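Local atomic coordinates of septation protein imp2 (Schizosaccharomyces pombe, PDB entry 5C1F), a protein that anchors the cytokinetic machinery to membrane phospholipids through its F-BAR domain, is required for normal septation and takes part in medial-ring disassembly in fission yeast. Residues V125-L136 with A189-W200. Residues are numbered along the deposited sequence; the frame is centred on the assembly and turned at random.
Sequences VHKDKLSKHQAL and AVAAVRDSYARW
Lys129 runs its extended chain between Trp200 and Tyr197, a tightly packed part of this antiparallel coiled-coil pairing in an arm of the F-BAR dimer, where 125-136 of helix 69-155 meets 189-200 of helix 162-252, the segment axes 8.8 Å apart at their closest. With CG anti to the backbone N (chi1 177°), the lysine lays CD over the indole's five-membered ring, 3.9 Å from its centroid, while CE sits on a face of the phenol ring, 3.5 Å from Tyr197 CZ. NZ stays above the indole in a cation-pi contact and reaches Asp17 in a salt bridge; Asp17 also hydrogen-bonds His126 NE2, and His126 CD2 lies 3.5 Å from Trp200 CH2. Trading Trp200 for alanine would probably open a gap beside Val125 and His126 and leave Lys129 CD without its aromatic cover. Farther along, Leu136 packs on Ala189, Val190 and Val193, and Pro277 of the second subunit adds to this apolar patch. The other flank is polar and looser: Arg199 NH2 and Asp128 OD2 form a salt bridge whose hydrogen bond is weak and bent (135°), and Lys132 NZ makes a long ion pair with Asp128 OD1. A water links Lys132 O with Ala189 O. Ser196 OG donates to Asp128 OD2 at 3.2 Å, meeting the carboxylate on its anti side, 26° out of plane.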
loop_
_atom_site.group_PDB
_atom_site.type_symbol
_atom_site.label_atom_id
_atom_site.label_comp_id
_atom_site.label_asym_id
_atom_site.label_seq_id
_atom_site.Cartn_x
_atom_site.Cartn_y
_atom_site.Cartn_z
ATOM N N VAL A 125 39.766 -35.426 3.114
ATOM C CA VAL A 125 40.388 -36.066 1.963
ATOM C C VAL A 125 41.489 -35.181 1.393
ATOM O O VAL A 125 42.575 -35.657 1.059
ATOM C CB VAL A 125 39.353 -36.374 0.866
ATOM C CG1 VAL A 125 40.028 -36.967 -0.360
ATOM C CG2 VAL A 125 38.283 -37.314 1.400
ATOM N N HIS A 126 41.202 -33.887 1.302
ATOM C CA HIS A 126 42.157 -32.920 0.775
ATOM C C HIS A 126 43.374 -32.771 1.690
ATOM O O HIS A 126 44.506 -32.673 1.213
ATOM C CB HIS A 126 41.480 -31.566 0.573
ATOM C CG HIS A 126 42.305 -30.586 -0.200
ATOM N ND1 HIS A 126 42.916 -29.500 0.388
ATOM C CD2 HIS A 126 42.620 -30.530 -1.515
ATOM C CE1 HIS A 126 43.571 -28.815 -0.533
ATOM N NE2 HIS A 126 43.408 -29.419 -1.696
ATOM N N LYS A 127 43.140 -32.755 2.999
ATOM C CA LYS A 127 44.230 -32.650 3.966
ATOM C C LYS A 127 45.145 -33.865 3.897
ATOM O O LYS A 127 46.366 -33.738 4.017
ATOM C CB LYS A 127 43.691 -32.487 5.388
ATOM C CG LYS A 127 43.353 -31.051 5.768
ATOM C CD LYS A 127 42.935 -30.954 7.231
ATOM C CE LYS A 127 42.668 -29.514 7.649
ATOM N NZ LYS A 127 41.551 -28.912 6.874
ATOM N N ASP A 128 44.553 -35.041 3.706
ATOM C CA ASP A 128 45.327 -36.271 3.583
ATOM C C ASP A 128 46.137 -36.266 2.291
ATOM O O ASP A 128 47.273 -36.736 2.262
ATOM C CB ASP A 128 44.411 -37.497 3.630
ATOM C CG ASP A 128 45.184 -38.805 3.631
ATOM O OD1 ASP A 128 45.689 -39.199 4.703
ATOM O OD2 ASP A 128 45.279 -39.445 2.562
ATOM N N LYS A 129 45.549 -35.727 1.226
ATOM C CA LYS A 129 46.228 -35.632 -0.062
ATOM C C LYS A 129 47.484 -34.778 0.049
ATOM O O LYS A 129 48.550 -35.157 -0.433
ATOM C CB LYS A 129 45.296 -35.054 -1.126
ATOM C CG LYS A 129 45.960 -34.854 -2.481
ATOM C CD LYS A 129 45.146 -33.920 -3.362
ATOM C CE LYS A 129 45.906 -33.551 -4.628
ATOM N NZ LYS A 129 45.229 -32.468 -5.398
ATOM N N LEU A 130 47.356 -33.622 0.690
ATOM C CA LEU A 130 48.503 -32.747 0.884
ATOM C C LEU A 130 49.484 -33.359 1.879
ATOM O O LEU A 130 50.696 -33.179 1.755
ATOM C CB LEU A 130 48.050 -31.362 1.354
ATOM C CG LEU A 130 47.145 -30.603 0.377
ATOM C CD1 LEU A 130 46.730 -29.253 0.948
ATOM C CD2 LEU A 130 47.825 -30.434 -0.975
ATOM N N SER A 131 48.960 -34.093 2.856
ATOM C CA SER A 131 49.802 -34.731 3.863
ATOM C C SER A 131 50.716 -35.786 3.244
ATOM O O SER A 131 51.915 -35.819 3.529
ATOM C CB SER A 131 48.948 -35.364 4.959
ATOM O OG SER A 131 49.764 -35.971 5.948
ATOM N N LYS A 132 50.153 -36.647 2.401
ATOM C CA LYS A 132 50.957 -37.659 1.723
ATOM C C LYS A 132 51.978 -36.998 0.800
ATOM O O LYS A 132 53.129 -37.422 0.740
ATOM C CB LYS A 132 50.077 -38.623 0.921
ATOM C CG LYS A 132 48.995 -39.330 1.726
ATOM C CD LYS A 132 49.539 -39.976 2.984
ATOM C CE LYS A 132 48.421 -40.660 3.759
ATOM N NZ LYS A 132 48.804 -40.951 5.166
ATOM N N HIS A 133 51.554 -35.953 0.092
ATOM C CA HIS A 133 52.425 -35.273 -0.864
ATOM C C HIS A 133 53.645 -34.667 -0.178
ATOM O O HIS A 133 54.753 -34.717 -0.716
ATOM C CB HIS A 133 51.657 -34.188 -1.624
ATOM C CG HIS A 133 52.385 -33.666 -2.825
ATOM N ND1 HIS A 133 53.313 -32.650 -2.753
ATOM C CD2 HIS A 133 52.334 -34.035 -4.127
ATOM C CE1 HIS A 133 53.796 -32.409 -3.959
ATOM N NE2 HIS A 133 53.218 -33.235 -4.811
ATOM N N GLN A 134 53.441 -34.099 1.007
ATOM C CA GLN A 134 54.548 -33.597 1.816
ATOM C C GLN A 134 55.494 -34.732 2.187
ATOM O O GLN A 134 56.712 -34.584 2.109
ATOM C CB GLN A 134 54.036 -32.913 3.084
ATOM C CG GLN A 134 53.293 -31.615 2.838
ATOM C CD GLN A 134 52.618 -31.088 4.089
ATOM O OE1 GLN A 134 51.393 -31.130 4.210
ATOM N NE2 GLN A 134 53.414 -30.586 5.026
ATOM N N ALA A 135 54.922 -35.863 2.592
ATOM C CA ALA A 135 55.706 -37.032 2.969
ATOM C C ALA A 135 56.487 -37.563 1.779
ATOM O O ALA A 135 57.597 -38.076 1.930
ATOM C CB ALA A 135 54.806 -38.117 3.539
ATOM N N LEU A 136 55.903 -37.436 0.593
ATOM C CA LEU A 136 56.563 -37.878 -0.627
ATOM C C LEU A 136 57.785 -37.020 -0.935
ATOM O O LEU A 136 58.847 -37.540 -1.273
ATOM C CB LEU A 136 55.592 -37.847 -1.804
ATOM C CG LEU A 136 56.206 -38.181 -3.163
ATOM C CD1 LEU A 136 56.905 -39.523 -3.111
ATOM C CD2 LEU A 136 55.136 -38.183 -4.232
ATOM N N ALA A 189 56.213 -43.965 -0.208
ATOM C CA ALA A 189 55.622 -42.635 -0.268
ATOM C C ALA A 189 54.947 -42.412 -1.614
ATOM O O ALA A 189 53.872 -41.824 -1.683
ATOM C CB ALA A 189 56.675 -41.568 -0.016
ATOM N N VAL A 190 55.585 -42.888 -2.679
ATOM C CA VAL A 190 55.000 -42.831 -4.015
ATOM C C VAL A 190 53.685 -43.612 -4.064
ATOM O O VAL A 190 52.685 -43.131 -4.598
ATOM C CB VAL A 190 55.971 -43.386 -5.081
ATOM C CG1 VAL A 190 55.291 -43.467 -6.440
ATOM C CG2 VAL A 190 57.224 -42.531 -5.156
ATOM N N ALA A 191 53.689 -44.812 -3.492
ATOM C CA ALA A 191 52.502 -45.660 -3.489
ATOM C C ALA A 191 51.352 -45.014 -2.719
ATOM O O ALA A 191 50.211 -45.000 -3.185
ATOM C CB ALA A 191 52.829 -47.025 -2.902
ATOM N N ALA A 192 51.662 -44.475 -1.543
ATOM C CA ALA A 192 50.646 -43.881 -0.679
ATOM C C ALA A 192 50.029 -42.619 -1.289
ATOM O O ALA A 192 48.829 -42.381 -1.151
ATOM C CB ALA A 192 51.240 -43.574 0.685
ATOM N N VAL A 193 50.847 -41.817 -1.964
ATOM C CA VAL A 193 50.355 -40.610 -2.625
ATOM C C VAL A 193 49.471 -40.963 -3.820
ATOM O O VAL A 193 48.511 -40.257 -4.122
ATOM C CB VAL A 193 51.522 -39.701 -3.083
ATOM C CG1 VAL A 193 51.017 -38.542 -3.930
ATOM C CG2 VAL A 193 52.272 -39.166 -1.879
ATOM N N ARG A 194 49.809 -42.047 -4.507
ATOM C CA ARG A 194 49.013 -42.496 -5.639
ATOM C C ARG A 194 47.608 -42.858 -5.183
ATOM O O ARG A 194 46.623 -42.479 -5.819
ATOM C CB ARG A 194 49.669 -43.696 -6.332
ATOM C CG ARG A 194 48.693 -44.517 -7.197
ATOM C CD ARG A 194 49.364 -45.555 -8.064
ATOM N NE ARG A 194 50.356 -46.369 -7.375
ATOM C CZ ARG A 194 50.070 -47.296 -6.461
ATOM N NH1 ARG A 194 48.816 -47.526 -6.089
ATOM N NH2 ARG A 194 51.046 -47.986 -5.884
ATOM N N ASP A 195 47.524 -43.593 -4.080
ATOM C CA ASP A 195 46.236 -44.023 -3.551
ATOM C C ASP A 195 45.413 -42.817 -3.109
ATOM O O ASP A 195 44.203 -42.768 -3.319
ATOM C CB ASP A 195 46.424 -44.990 -2.381
ATOM C CG ASP A 195 47.117 -46.275 -2.789
ATOM O OD1 ASP A 195 47.117 -46.596 -3.997
ATOM O OD2 ASP A 195 47.657 -46.969 -1.901
ATOM N N SER A 196 46.082 -41.845 -2.499
ATOM C CA SER A 196 45.420 -40.647 -2.000
ATOM C C SER A 196 44.863 -39.802 -3.146
ATOM O O SER A 196 43.755 -39.275 -3.057
ATOM C CB SER A 196 46.389 -39.824 -1.150
ATOM O OG SER A 196 45.724 -38.743 -0.522
ATOM N N TYR A 197 45.637 -39.685 -4.223
ATOM C CA TYR A 197 45.191 -38.977 -5.420
ATOM C C TYR A 197 44.006 -39.679 -6.073
ATOM O O TYR A 197 43.084 -39.027 -6.567
ATOM C CB TYR A 197 46.336 -38.850 -6.429
ATOM C CG TYR A 197 47.136 -37.575 -6.303
ATOM C CD1 TYR A 197 47.810 -37.267 -5.130
ATOM C CD2 TYR A 197 47.233 -36.685 -7.366
ATOM C CE1 TYR A 197 48.548 -36.103 -5.013
ATOM C CE2 TYR A 197 47.969 -35.520 -7.260
ATOM C CZ TYR A 197 48.624 -35.234 -6.081
ATOM O OH TYR A 197 49.360 -34.077 -5.968
ATOM N N ALA A 198 44.043 -41.009 -6.086
ATOM C CA ALA A 198 42.954 -41.798 -6.646
ATOM C C ALA A 198 41.679 -41.565 -5.850
ATOM O O ALA A 198 40.603 -41.388 -6.421
ATOM C CB ALA A 198 43.311 -43.275 -6.661
ATOM N N ARG A 199 41.809 -41.559 -4.528
ATOM C CA ARG A 199 40.671 -41.310 -3.655
ATOM C C ARG A 199 40.191 -39.870 -3.796
ATOM O O ARG A 199 38.990 -39.599 -3.750
ATOM C CB ARG A 199 41.027 -41.612 -2.198
ATOM C CG ARG A 199 41.246 -43.089 -1.910
ATOM C CD ARG A 199 41.265 -43.368 -0.416
ATOM N NE ARG A 199 42.290 -42.592 0.274
ATOM C CZ ARG A 199 43.511 -43.041 0.548
ATOM N NH1 ARG A 199 43.864 -44.269 0.193
ATOM N NH2 ARG A 199 44.379 -42.262 1.179
ATOM N N TRP A 200 41.137 -38.955 -3.981
ATOM C CA TRP A 200 40.817 -37.541 -4.141
ATOM C C TRP A 200 40.010 -37.273 -5.408
ATOM O O TRP A 200 39.032 -36.527 -5.381
ATOM C CB TRP A 200 42.095 -36.704 -4.161
ATOM C CG TRP A 200 41.869 -35.329 -4.693
ATOM C CD1 TRP A 200 42.271 -34.841 -5.901
ATOM C CD2 TRP A 200 41.158 -34.268 -4.047
ATOM N NE1 TRP A 200 41.866 -33.536 -6.042
ATOM C CE2 TRP A 200 41.179 -33.161 -4.917
ATOM C CE3 TRP A 200 40.510 -34.147 -2.814
ATOM C CZ2 TRP A 200 40.579 -31.947 -4.592
ATOM C CZ3 TRP A 200 39.914 -32.941 -2.495
ATOM C CH2 TRP A 200 39.953 -31.857 -3.380
HETATM O O HOH W 1 53.237 -40.615 0.872
#